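Local atomic coordinates of type III restriction-modification enzyme EcoP15I Mod subunit (Escherichia coli, PDB entry 4ZCF), a protein that transfers a methyl group from S-adenosyl-L-methionine to an adenine of the DNA site CAGCAG, and together with the Res subunits also supports restriction. Residues Trp60-Ala66 and Leu175-Pro180; Asp200-Phe204 and Glu242-Val246; Asp439-Gly443 and Ile465-Leu469. All coordinates share one frame. Residue numbers count along the deposited sequence, not the author numbering.

Interaction 1: Trp60-Ala66 and Leu175-Pro180; sequences WLGKSYA and LTFIYP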
ATOM      1  N   TRP A  60      17.323  -9.365   5.318  1.00 36.15           N
ATOM      2  CA  TRP A  60      17.463 -10.797   5.422  1.00 36.23           C
ATOM      3  C   TRP A  60      18.418 -11.265   4.315  1.00 41.95           C
ATOM      4  O   TRP A  60      18.494 -10.614   3.262  1.00 40.36           O
ATOM      5  CB  TRP A  60      16.065 -11.492   5.389  1.00 34.61           C
ATOM      6  CG  TRP A  60      15.443 -11.630   4.035  1.00 35.19           C
ATOM      7  CD1 TRP A  60      15.579 -12.679   3.182  1.00 37.89           C
ATOM      8  CD2 TRP A  60      14.608 -10.674   3.364  1.00 35.24           C
ATOM      9  NE1 TRP A  60      14.873 -12.445   2.023  1.00 37.07           N
ATOM     10  CE2 TRP A  60      14.303 -11.206   2.090  1.00 38.13           C
ATOM     11  CE3 TRP A  60      14.096  -9.407   3.709  1.00 36.72           C
ATOM     12  CZ2 TRP A  60      13.516 -10.522   1.160  1.00 37.26           C
ATOM     13  CZ3 TRP A  60      13.278  -8.750   2.800  1.00 37.97           C
ATOM     14  CH2 TRP A  60      12.981  -9.315   1.550  1.00 38.45           C
ATOM     15  N   LEU A  61      19.173 -12.362   4.568  1.00 41.35           N
ATOM     16  CA  LEU A  61      20.086 -13.007   3.598  1.00 41.77           C
ATOM     17  C   LEU A  61      19.176 -13.667   2.556  1.00 47.09           C
ATOM     18  O   LEU A  61      18.348 -14.520   2.917  1.00 48.22           O
ATOM     19  CB  LEU A  61      20.963 -14.071   4.311  1.00 42.04           C
ATOM     20  CG  LEU A  61      21.859 -14.999   3.442  1.00 47.41           C
ATOM     21  CD1 LEU A  61      23.095 -14.262   2.918  1.00 47.41           C
ATOM     22  CD2 LEU A  61      22.264 -16.272   4.213  1.00 48.10           C
ATOM     23  N   GLY A  62      19.278 -13.211   1.304  1.00 42.24           N
ATOM     24  CA  GLY A  62      18.404 -13.675   0.228  1.00 41.17           C
ATOM     25  C   GLY A  62      17.551 -12.568  -0.366  1.00 43.71           C
ATOM     26  O   GLY A  62      16.853 -12.791  -1.359  1.00 43.00           O
ATOM     27  N   LYS A  63      17.625 -11.346   0.219  1.00 39.32           N
ATOM     28  CA  LYS A  63      16.936 -10.162  -0.276  1.00 38.81           C
ATOM     29  C   LYS A  63      17.434  -9.830  -1.678  1.00 42.62           C
ATOM     30  O   LYS A  63      16.615  -9.515  -2.546  1.00 41.72           O
ATOM     31  CB  LYS A  63      17.138  -8.967   0.676  1.00 40.84           C
ATOM     32  CG  LYS A  63      16.212  -7.796   0.381  1.00 46.24           C
ATOM     33  CD  LYS A  63      16.147  -6.771   1.511  1.00 59.34           C
ATOM     34  CE  LYS A  63      15.272  -5.597   1.102  1.00 74.23           C
ATOM     35  NZ  LYS A  63      14.887  -4.739   2.253  1.00 86.16           N
ATOM     36  N   SER A  64      18.777  -9.904  -1.897  1.00 39.49           N
ATOM     37  CA  SER A  64      19.411  -9.652  -3.203  1.00 39.68           C
ATOM     38  C   SER A  64      19.030 -10.724  -4.212  1.00 45.27           C
ATOM     39  O   SER A  64      18.876 -10.405  -5.392  1.00 46.08           O
ATOM     40  CB  SER A  64      20.933  -9.521  -3.082  1.00 42.82           C
ATOM     41  OG  SER A  64      21.535 -10.514  -2.264  1.00 51.23           O
ATOM     42  N   TYR A  65      18.858 -11.984  -3.734  1.00 42.12           N
ATOM     43  CA  TYR A  65      18.413 -13.158  -4.488  1.00 42.78           C
ATOM     44  C   TYR A  65      16.934 -13.010  -4.888  1.00 45.82           C
ATOM     45  O   TYR A  65      16.582 -13.356  -6.020  1.00 47.99           O
ATOM     46  CB  TYR A  65      18.626 -14.454  -3.666  1.00 44.85           C
ATOM     47  CG  TYR A  65      18.303 -15.736  -4.413  1.00 47.42           C
ATOM     48  CD1 TYR A  65      19.216 -16.298  -5.300  1.00 50.12           C
ATOM     49  CD2 TYR A  65      17.105 -16.411  -4.199  1.00 48.09           C
ATOM     50  CE1 TYR A  65      18.927 -17.477  -5.988  1.00 51.47           C
ATOM     51  CE2 TYR A  65      16.816 -17.605  -4.859  1.00 48.84           C
ATOM     52  CZ  TYR A  65      17.726 -18.130  -5.762  1.00 56.31           C
ATOM     53  OH  TYR A  65      17.456 -19.307  -6.420  1.00 55.25           O
ATOM     54  N   ALA A  66      16.071 -12.536  -3.959  1.00 39.42           N
ATOM     55  CA  ALA A  66      14.638 -12.293  -4.217  1.00 38.10           C
ATOM     56  C   ALA A  66      14.460 -11.171  -5.248  1.00 40.52           C
ATOM     57  O   ALA A  66      13.600 -11.281  -6.114  1.00 40.55           O
ATOM     58  CB  ALA A  66      13.910 -11.953  -2.929  1.00 38.20           C
ATOM     59  N   LEU A 175      10.705 -15.018   3.429  1.00 33.40           N
ATOM     60  CA  LEU A 175      10.730 -13.700   2.765  1.00 33.18           C
ATOM     61  C   LEU A 175      11.320 -13.764   1.352  1.00 40.07           C
ATOM     62  O   LEU A 175      10.878 -13.027   0.468  1.00 40.69           O
ATOM     63  CB  LEU A 175      11.461 -12.659   3.618  1.00 33.08           C
ATOM     64  CG  LEU A 175      10.810 -12.258   4.968  1.00 37.55           C
ATOM     65  CD1 LEU A 175      11.816 -11.555   5.855  1.00 37.89           C
ATOM     66  CD2 LEU A 175       9.612 -11.336   4.784  1.00 38.08           C
ATOM     67  N   THR A 176      12.276 -14.695   1.118  1.00 38.28           N
ATOM     68  CA  THR A 176      12.900 -14.922  -0.192  1.00 37.79           C
ATOM     69  C   THR A 176      11.829 -15.502  -1.126  1.00 42.27           C
ATOM     70  O   THR A 176      11.807 -15.177  -2.315  1.00 44.42           O
ATOM     71  CB  THR A 176      14.152 -15.840  -0.058  1.00 39.98           C
ATOM     72  OG1 THR A 176      14.995 -15.358   0.991  1.00 35.38           O
ATOM     73  CG2 THR A 176      14.961 -15.945  -1.359  1.00 33.36           C
ATOM     74  N   PHE A 177      10.947 -16.355  -0.583  1.00 36.89           N
ATOM     75  CA  PHE A 177       9.851 -16.974  -1.324  1.00 35.19           C
ATOM     76  C   PHE A 177       8.750 -15.980  -1.734  1.00 38.03           C
ATOM     77  O   PHE A 177       8.450 -15.922  -2.928  1.00 36.87           O
ATOM     78  CB  PHE A 177       9.305 -18.214  -0.589  1.00 36.94           C
ATOM     79  CG  PHE A 177       8.011 -18.784  -1.145  1.00 38.80           C
ATOM     80  CD1 PHE A 177       7.962 -19.328  -2.424  1.00 41.94           C
ATOM     81  CD2 PHE A 177       6.849 -18.786  -0.382  1.00 40.71           C
ATOM     82  CE1 PHE A 177       6.772 -19.833  -2.939  1.00 43.12           C
ATOM     83  CE2 PHE A 177       5.659 -19.273  -0.904  1.00 44.08           C
ATOM     84  CZ  PHE A 177       5.629 -19.797  -2.177  1.00 42.66           C
ATOM     85  N   ILE A 178       8.166 -15.185  -0.786  1.00 34.83           N
ATOM     86  CA  ILE A 178       7.080 -14.240  -1.154  1.00 34.95           C
ATOM     87  C   ILE A 178       7.469 -12.986  -1.905  1.00 36.67           C
ATOM     88  O   ILE A 178       6.691 -12.566  -2.755  1.00 35.60           O
ATOM     89  CB  ILE A 178       6.008 -13.938  -0.057  1.00 39.33           C
ATOM     90  CG1 ILE A 178       6.644 -13.548   1.273  1.00 40.32           C
ATOM     91  CG2 ILE A 178       4.995 -15.088   0.118  1.00 42.62           C
ATOM     92  CD1 ILE A 178       7.033 -12.110   1.415  1.00 47.65           C
ATOM     93  N   TYR A 179       8.595 -12.318  -1.528  1.00 33.80           N
ATOM     94  CA  TYR A 179       9.045 -11.067  -2.157  1.00 32.97           C
ATOM     95  C   TYR A 179       8.824 -10.970  -3.686  1.00 36.49           C
ATOM     96  O   TYR A 179       8.153 -10.010  -4.111  1.00 38.45           O
ATOM     97  CB  TYR A 179      10.507 -10.698  -1.780  1.00 35.06           C
ATOM     98  CG  TYR A 179      10.961  -9.366  -2.363  1.00 38.08           C
ATOM     99  CD1 TYR A 179      11.357  -9.262  -3.694  1.00 39.36           C
ATOM    100  CD2 TYR A 179      10.937  -8.200  -1.597  1.00 39.34           C
ATOM    101  CE1 TYR A 179      11.673  -8.033  -4.263  1.00 39.38           C
ATOM    102  CE2 TYR A 179      11.282  -6.967  -2.151  1.00 40.41           C
ATOM    103  CZ  TYR A 179      11.651  -6.891  -3.487  1.00 49.83           C
ATOM    104  OH  TYR A 179      11.983  -5.691  -4.076  1.00 55.50           O
ATOM    105  N   PRO A 180       9.396 -11.865  -4.554  1.00 29.84           N
ATOM    106  CA  PRO A 180       9.240 -11.658  -5.998  1.00 27.95           C
ATOM    107  C   PRO A 180       7.804 -11.811  -6.482  1.00 32.56           C
ATOM    108  O   PRO A 180       7.414 -11.187  -7.475  1.00 32.32           O
ATOM    109  CB  PRO A 180      10.186 -12.684  -6.594  1.00 29.29           C
ATOM    110  CG  PRO A 180      10.249 -13.773  -5.583  1.00 33.79           C
ATOM    111  CD  PRO A 180      10.247 -13.050  -4.287  1.00 30.33           C
TER
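Chain 60-66 leaves a strand through a type II beta turn, closed by Lys63 N to Trp60 O at 3.2 Å, and enters helix 63-71 with Gly62 at the N-cap; the nearest CA atoms across to helix 171-188 are Ala66 CA and Thr176 CA, 5.1 Å apart. Gly62 has a positive phi, and a CB there would run into Thr176 OG1. Farther along, Pro180 has no amide hydrogen to bond to the preceding turn, and the helix kinks. Trp60 continues an antiparallel ladder into a strand of the second subunit, so this joint lies where the methyltransferase domain meets the dimer interface. Trp60 NE1 donates to Thr176 OG1 (3.1 Å), which in turn bonds to Ser172 O within its own helix, while Leu175 CB sits over the five-membered indole ring in a CH-pi contact, 3.7 Å from its centroid. Small Ala66 permits the close helix approach, its CB packing 3.8 Å from Tyr179 CD1. Thr176 CG2 meets the edge of Tyr65 at CD2 (3.6 Å); the phenol hydroxyl reaches Asp137.

Interaction 2: Asp200-Phe204 and Glu242-Val246; sequences DHNEF and EYIIV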
ATOM      1  N   ASP A 200      -1.119 -15.936   9.806  1.00 31.88           N
ATOM      2  CA  ASP A 200      -1.287 -16.197  11.225  1.00 30.61           C
ATOM      3  C   ASP A 200      -0.075 -15.517  11.966  1.00 33.74           C
ATOM      4  O   ASP A 200       0.633 -14.736  11.343  1.00 32.91           O
ATOM      5  CB  ASP A 200      -1.508 -17.729  11.493  1.00 30.91           C
ATOM      6  CG  ASP A 200      -0.322 -18.642  11.801  1.00 33.81           C
ATOM      7  OD1 ASP A 200       0.835 -18.271  11.471  1.00 35.30           O
ATOM      8  OD2 ASP A 200      -0.546 -19.721  12.392  1.00 40.03           O
ATOM      9  N   HIS A 201       0.131 -15.764  13.259  1.00 31.48           N
ATOM     10  CA  HIS A 201       1.188 -15.104  14.053  1.00 32.01           C
ATOM     11  C   HIS A 201       2.642 -15.392  13.669  1.00 39.29           C
ATOM     12  O   HIS A 201       3.544 -14.676  14.106  1.00 39.66           O
ATOM     13  CB  HIS A 201       0.988 -15.378  15.543  1.00 32.05           C
ATOM     14  CG  HIS A 201       1.158 -16.817  15.892  1.00 34.97           C
ATOM     15  ND1 HIS A 201       0.110 -17.707  15.790  1.00 37.04           N
ATOM     16  CD2 HIS A 201       2.254 -17.474  16.322  1.00 36.06           C
ATOM     17  CE1 HIS A 201       0.604 -18.879  16.142  1.00 36.02           C
ATOM     18  NE2 HIS A 201       1.885 -18.779  16.493  1.00 36.03           N
ATOM     19  N   ASN A 202       2.882 -16.452  12.906  1.00 38.04           N
ATOM     20  CA  ASN A 202       4.246 -16.828  12.540  1.00 37.43           C
ATOM     21  C   ASN A 202       4.990 -15.794  11.710  1.00 41.11           C
ATOM     22  O   ASN A 202       6.091 -15.403  12.098  1.00 41.86           O
ATOM     23  CB  ASN A 202       4.291 -18.228  11.942  1.00 31.24           C
ATOM     24  CG  ASN A 202       3.848 -19.263  12.926  1.00 44.43           C
ATOM     25  OD1 ASN A 202       4.507 -19.500  13.935  1.00 31.18           O
ATOM     26  ND2 ASN A 202       2.667 -19.829  12.713  1.00 47.31           N
ATOM     27  N   GLU A 203       4.353 -15.284  10.640  1.00 37.12           N
ATOM     28  CA  GLU A 203       4.939 -14.313   9.704  1.00 36.60           C
ATOM     29  C   GLU A 203       4.200 -12.978   9.582  1.00 41.75           C
ATOM     30  O   GLU A 203       4.544 -12.189   8.698  1.00 41.98           O
ATOM     31  CB  GLU A 203       5.109 -14.951   8.302  1.00 37.41           C
ATOM     32  CG  GLU A 203       5.956 -16.213   8.280  1.00 44.30           C
ATOM     33  CD  GLU A 203       7.412 -16.029   8.664  1.00 57.54           C
ATOM     34  OE1 GLU A 203       7.938 -14.909   8.475  1.00 44.24           O
ATOM     35  OE2 GLU A 203       8.028 -17.004   9.156  1.00 47.57           O
ATOM     36  N   PHE A 204       3.210 -12.712  10.453  1.00 40.07           N
ATOM     37  CA  PHE A 204       2.423 -11.471  10.410  1.00 41.20           C
ATOM     38  C   PHE A 204       3.279 -10.199  10.327  1.00 43.73           C
ATOM     39  O   PHE A 204       3.144  -9.464   9.355  1.00 42.62           O
ATOM     40  CB  PHE A 204       1.367 -11.413  11.543  1.00 43.80           C
ATOM     41  CG  PHE A 204       0.581 -10.124  11.690  1.00 46.50           C
ATOM     42  CD1 PHE A 204       0.028  -9.491  10.579  1.00 50.20           C
ATOM     43  CD2 PHE A 204       0.337  -9.580  12.943  1.00 50.50           C
ATOM     44  CE1 PHE A 204      -0.721  -8.319  10.718  1.00 51.15           C
ATOM     45  CE2 PHE A 204      -0.407  -8.394  13.076  1.00 53.38           C
ATOM     46  CZ  PHE A 204      -0.927  -7.776  11.962  1.00 50.89           C
ATOM     47  N   GLU A 242      -6.509 -15.499  13.260  1.00 32.93           N
ATOM     48  CA  GLU A 242      -5.463 -15.207  12.305  1.00 32.61           C
ATOM     49  C   GLU A 242      -5.790 -13.847  11.658  1.00 33.98           C
ATOM     50  O   GLU A 242      -6.696 -13.148  12.113  1.00 32.32           O
ATOM     51  CB  GLU A 242      -5.277 -16.346  11.301  1.00 34.74           C
ATOM     52  CG  GLU A 242      -6.559 -16.986  10.799  1.00 41.96           C
ATOM     53  CD  GLU A 242      -6.263 -17.936   9.668  1.00 52.69           C
ATOM     54  OE1 GLU A 242      -5.942 -19.113   9.952  1.00 54.49           O
ATOM     55  OE2 GLU A 242      -6.256 -17.474   8.504  1.00 31.66           O
ATOM     56  N   TYR A 243      -5.060 -13.465  10.635  1.00 31.70           N
ATOM     57  CA  TYR A 243      -5.209 -12.137  10.047  1.00 32.11           C
ATOM     58  C   TYR A 243      -5.379 -12.125   8.547  1.00 34.97           C
ATOM     59  O   TYR A 243      -5.118 -13.104   7.876  1.00 35.25           O
ATOM     60  CB  TYR A 243      -3.989 -11.249  10.429  1.00 33.26           C
ATOM     61  CG  TYR A 243      -3.548 -11.336  11.881  1.00 33.16           C
ATOM     62  CD1 TYR A 243      -4.075 -10.478  12.842  1.00 33.85           C
ATOM     63  CD2 TYR A 243      -2.586 -12.258  12.286  1.00 33.95           C
ATOM     64  CE1 TYR A 243      -3.696 -10.571  14.183  1.00 34.58           C
ATOM     65  CE2 TYR A 243      -2.192 -12.356  13.627  1.00 35.08           C
ATOM     66  CZ  TYR A 243      -2.735 -11.493  14.567  1.00 42.09           C
ATOM     67  OH  TYR A 243      -2.360 -11.569  15.886  1.00 44.37           O
ATOM     68  N   ILE A 244      -5.805 -10.986   8.036  1.00 32.41           N
ATOM     69  CA  ILE A 244      -5.941 -10.629   6.628  1.00 32.17           C
ATOM     70  C   ILE A 244      -5.381  -9.193   6.524  1.00 35.76           C
ATOM     71  O   ILE A 244      -6.028  -8.254   6.990  1.00 33.68           O
ATOM     72  CB  ILE A 244      -7.385 -10.779   6.053  1.00 35.08           C
ATOM     73  CG1 ILE A 244      -7.978 -12.202   6.399  1.00 36.15           C
ATOM     74  CG2 ILE A 244      -7.400 -10.484   4.519  1.00 33.70           C
ATOM     75  CD1 ILE A 244      -9.399 -12.558   5.961  1.00 36.29           C
ATOM     76  N   ILE A 245      -4.134  -9.058   6.012  1.00 33.92           N
ATOM     77  CA  ILE A 245      -3.489  -7.767   5.781  1.00 34.40           C
ATOM     78  C   ILE A 245      -4.010  -7.210   4.436  1.00 35.40           C
ATOM     79  O   ILE A 245      -4.206  -7.972   3.503  1.00 34.84           O
ATOM     80  CB  ILE A 245      -1.936  -7.754   5.922  1.00 39.04           C
ATOM     81  CG1 ILE A 245      -1.231  -8.167   4.655  1.00 41.36           C
ATOM     82  CG2 ILE A 245      -1.419  -8.538   7.143  1.00 41.42           C
ATOM     83  CD1 ILE A 245       0.168  -7.647   4.615  1.00 61.50           C
ATOM     84  N   VAL A 246      -4.324  -5.912   4.372  1.00 30.88           N
ATOM     85  CA  VAL A 246      -4.901  -5.283   3.174  1.00 29.94           C
ATOM     86  C   VAL A 246      -4.037  -4.082   2.759  1.00 36.03           C
ATOM     87  O   VAL A 246      -3.643  -3.285   3.611  1.00 38.53           O
ATOM     88  CB  VAL A 246      -6.394  -4.888   3.413  1.00 31.69           C
ATOM     89  CG1 VAL A 246      -7.060  -4.393   2.143  1.00 31.15           C
ATOM     90  CG2 VAL A 246      -7.193  -6.038   4.011  1.00 30.94           C
TER
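Glu242 opens this part of strand 241-248 beside the turn that follows strand 193-199: its CB lies 4.0 Å from Asp200 CB, while Glu242 OE2 is hydrogen-bonded to Tyr126. Next comes Tyr243, whose flat ring stacks face to face on Phe204, with centroids 4.1 Å apart and planes at 10°. Asp200 and His201 backbone atoms lie at the edge of the tyrosine ring; the His201 side chain leads away, to about 3 Å from a bound manganese ion. Ile244 points to the other side of the strand. Ile245 points back, its CG2 3.6 Å from Phe204 CE1 at the edge of that ring. An Asx turn, Asp200 OD1 accepting from Asn202 N at 3.1 Å, leads Phe204 into helix 204-215. A strand-to-helix turn of the Rossmann-like methyltransferase sheet thus packs on the neighbouring antiparallel strand, at the subunit interface, where Phe204 and Tyr243 also meet their counterparts in the second subunit. With Asp200 OD1 used inside its own turn, the contact rests on ring stacking and van der Waals packing.

Interaction 3: Asp439-Gly443 and Ile465-Leu469; sequences DFFAG and ITVQL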
ATOM      1  N   ASP A 439      -6.088 -14.959  -7.577  1.00 34.31           N
ATOM      2  CA  ASP A 439      -5.533 -15.788  -6.495  1.00 34.36           C
ATOM      3  C   ASP A 439      -4.406 -16.596  -7.095  1.00 38.26           C
ATOM      4  O   ASP A 439      -4.664 -17.432  -7.936  1.00 39.52           O
ATOM      5  CB  ASP A 439      -6.592 -16.717  -5.841  1.00 35.25           C
ATOM      6  CG  ASP A 439      -6.192 -17.328  -4.505  1.00 41.30           C
ATOM      7  OD1 ASP A 439      -4.976 -17.583  -4.290  1.00 44.48           O
ATOM      8  OD2 ASP A 439      -7.068 -17.502  -3.660  1.00 42.77           O
ATOM      9  N   PHE A 440      -3.163 -16.315  -6.725  1.00 34.85           N
ATOM     10  CA  PHE A 440      -2.018 -17.044  -7.286  1.00 34.11           C
ATOM     11  C   PHE A 440      -1.487 -18.189  -6.415  1.00 38.62           C
ATOM     12  O   PHE A 440      -0.484 -18.791  -6.752  1.00 39.29           O
ATOM     13  CB  PHE A 440      -0.944 -16.104  -7.866  1.00 35.48           C
ATOM     14  CG  PHE A 440      -0.392 -15.042  -6.935  1.00 34.69           C
ATOM     15  CD1 PHE A 440       0.730 -15.299  -6.143  1.00 36.72           C
ATOM     16  CD2 PHE A 440      -0.956 -13.777  -6.890  1.00 32.43           C
ATOM     17  CE1 PHE A 440       1.242 -14.318  -5.284  1.00 36.46           C
ATOM     18  CE2 PHE A 440      -0.436 -12.793  -6.045  1.00 35.00           C
ATOM     19  CZ  PHE A 440       0.652 -13.070  -5.237  1.00 33.61           C
ATOM     20  N   PHE A 441      -2.216 -18.521  -5.325  1.00 36.03           N
ATOM     21  CA  PHE A 441      -2.011 -19.660  -4.412  1.00 35.58           C
ATOM     22  C   PHE A 441      -3.398 -20.302  -4.327  1.00 39.79           C
ATOM     23  O   PHE A 441      -3.937 -20.406  -3.225  1.00 41.22           O
ATOM     24  CB  PHE A 441      -1.547 -19.213  -2.996  1.00 36.97           C
ATOM     25  CG  PHE A 441      -0.100 -18.778  -2.895  1.00 39.00           C
ATOM     26  CD1 PHE A 441       0.927 -19.721  -2.844  1.00 42.02           C
ATOM     27  CD2 PHE A 441       0.240 -17.428  -2.876  1.00 39.79           C
ATOM     28  CE1 PHE A 441       2.260 -19.315  -2.752  1.00 42.79           C
ATOM     29  CE2 PHE A 441       1.575 -17.031  -2.795  1.00 41.88           C
ATOM     30  CZ  PHE A 441       2.576 -17.973  -2.730  1.00 40.05           C
ATOM     31  N   ALA A 442      -4.007 -20.678  -5.494  1.00 33.64           N
ATOM     32  CA  ALA A 442      -5.368 -21.229  -5.595  1.00 33.82           C
ATOM     33  C   ALA A 442      -5.829 -22.107  -4.423  1.00 43.27           C
ATOM     34  O   ALA A 442      -6.963 -21.950  -3.932  1.00 43.05           O
ATOM     35  CB  ALA A 442      -5.558 -21.967  -6.914  1.00 34.26           C
ATOM     36  N   GLY A 443      -4.931 -23.000  -3.992  1.00 42.42           N
ATOM     37  CA  GLY A 443      -5.157 -23.966  -2.934  1.00 43.12           C
ATOM     38  C   GLY A 443      -6.105 -25.038  -3.416  1.00 48.25           C
ATOM     39  O   GLY A 443      -5.731 -25.869  -4.237  1.00 48.83           O
ATOM     40  N   ILE A 465      -9.123 -15.251 -11.960  1.00 35.17           N
ATOM     41  CA  ILE A 465      -7.880 -15.771 -12.502  1.00 33.52           C
ATOM     42  C   ILE A 465      -7.242 -16.413 -11.286  1.00 36.07           C
ATOM     43  O   ILE A 465      -7.083 -15.727 -10.281  1.00 35.88           O
ATOM     44  CB  ILE A 465      -6.943 -14.712 -13.166  1.00 36.02           C
ATOM     45  CG1 ILE A 465      -7.633 -13.900 -14.256  1.00 35.07           C
ATOM     46  CG2 ILE A 465      -5.662 -15.359 -13.693  1.00 36.51           C
ATOM     47  CD1 ILE A 465      -6.880 -12.596 -14.641  1.00 40.99           C
ATOM     48  N   THR A 466      -6.995 -17.739 -11.325  1.00 32.64           N
ATOM     49  CA  THR A 466      -6.323 -18.480 -10.245  1.00 32.70           C
ATOM     50  C   THR A 466      -5.167 -19.317 -10.771  1.00 35.05           C
ATOM     51  O   THR A 466      -5.269 -19.924 -11.831  1.00 32.85           O
ATOM     52  CB  THR A 466      -7.256 -19.259  -9.262  1.00 47.98           C
ATOM     53  OG1 THR A 466      -7.831 -20.410  -9.901  1.00 47.45           O
ATOM     54  CG2 THR A 466      -8.335 -18.371  -8.607  1.00 50.25           C
ATOM     55  N   VAL A 467      -4.068 -19.337 -10.012  1.00 32.46           N
ATOM     56  CA  VAL A 467      -2.849 -20.057 -10.349  1.00 32.97           C
ATOM     57  C   VAL A 467      -2.562 -21.167  -9.335  1.00 40.96           C
ATOM     58  O   VAL A 467      -2.707 -20.965  -8.137  1.00 40.05           O
ATOM     59  CB  VAL A 467      -1.639 -19.104 -10.563  1.00 34.26           C
ATOM     60  CG1 VAL A 467      -0.500 -19.831 -11.287  1.00 33.10           C
ATOM     61  CG2 VAL A 467      -2.058 -17.852 -11.346  1.00 33.09           C
ATOM     62  N   GLN A 468      -2.162 -22.333  -9.832  1.00 41.96           N
ATOM     63  CA  GLN A 468      -1.865 -23.495  -9.023  1.00 44.04           C
ATOM     64  C   GLN A 468      -0.711 -24.308  -9.618  1.00 53.14           C
ATOM     65  O   GLN A 468      -0.754 -24.697 -10.780  1.00 52.11           O
ATOM     66  CB  GLN A 468      -3.151 -24.348  -8.844  1.00 45.34           C
ATOM     67  CG  GLN A 468      -3.024 -25.564  -7.907  1.00 42.97           C
ATOM     68  CD  GLN A 468      -2.356 -25.253  -6.597  1.00 58.23           C
ATOM     69  OE1 GLN A 468      -2.878 -24.507  -5.739  1.00 47.83           O
ATOM     70  NE2 GLN A 468      -1.177 -25.831  -6.419  1.00 57.72           N
ATOM     71  N   LEU A 469       0.323 -24.555  -8.805  1.00 54.90           N
ATOM     72  CA  LEU A 469       1.494 -25.355  -9.173  1.00 55.73           C
ATOM     73  C   LEU A 469       1.112 -26.813  -9.276  1.00 64.37           C
ATOM     74  O   LEU A 469       0.375 -27.323  -8.431  1.00 64.36           O
ATOM     75  CB  LEU A 469       2.618 -25.179  -8.128  1.00 54.97           C
ATOM     76  CG  LEU A 469       3.965 -25.860  -8.420  1.00 58.82           C
ATOM     77  CD1 LEU A 469       4.624 -25.307  -9.687  1.00 58.33           C
ATOM     78  CD2 LEU A 469       4.906 -25.752  -7.230  1.00 60.08           C
TER
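Val467, Asp439 and Ala442 lose the most surface here, and between them they carry the strand pairing past the end of strand 434-439. Asp439 is the last residue of that strand and forms a parallel bridge with Thr466. Its N donates to Ile465 O at 3.0 Å and its O accepts from Val467 N at 2.9 Å, with Thr466 CA adding a CA-H...O contact to the same Asp439 O at 3.0 Å. Its side chain then shapes the turn: Asp439 OD1 takes the amide N of Phe441 at 3.1 Å, an Asx turn well suited to a short carboxylate, and OD2 is held by Thr447 of the following helix. Val467, a beta-branched residue at home in a strand, packs CG2 4.1 Å from Phe440 CB and touches Val105 of helix 102-113. After the bend the chain returns to the strand, and Val467 O receives Ala442 N at 3.0 Å. Ala442 points at the strand, where its single methyl group, CB, fits 4.0 Å from Thr466 CB; a larger side chain would have little space. Gly443, with positive phi, lets the chain turn away, its N making a weak hydrogen bond to Gln468 OE1 at 3.1 Å, while Gln468 NE2 holds Leu469 O. A glycine-containing loop leaving a central parallel strand, in the sequence Asp-Phe-Phe-Ala-Gly, is the FxGxG motif of the Rossmann-like methyltransferase fold, which in related enzymes binds S-adenosyl-L-methionine and probably does so here.

The interactions follow in series along the chain. The centres of interactions 1 and 2 are about 19 Å apart. The centres of interactions 1 and 3 are about 21 Å apart. Interactions 2 and 3 belong to the same mixed sheet, 3 at strands 434-439 and 461-468, 2 at the antiparallel strand 241-248 beyond strands 117-122 and 193-199. Interaction 1 packs outside that sheet, yet touches interaction 3 through Phe177 CZ and Phe441 CE1, 3.5 Å apart. Helix 204-215 starts in interaction 2 and lays Val210 on Trp60 and Tyr179 of interaction 1. Residues 123-126, predicted to bind S-adenosyl methionine, meet Phe177 and Glu242. Contacts 1 and 2 thus connect the probable cofactor region with the dimer interface.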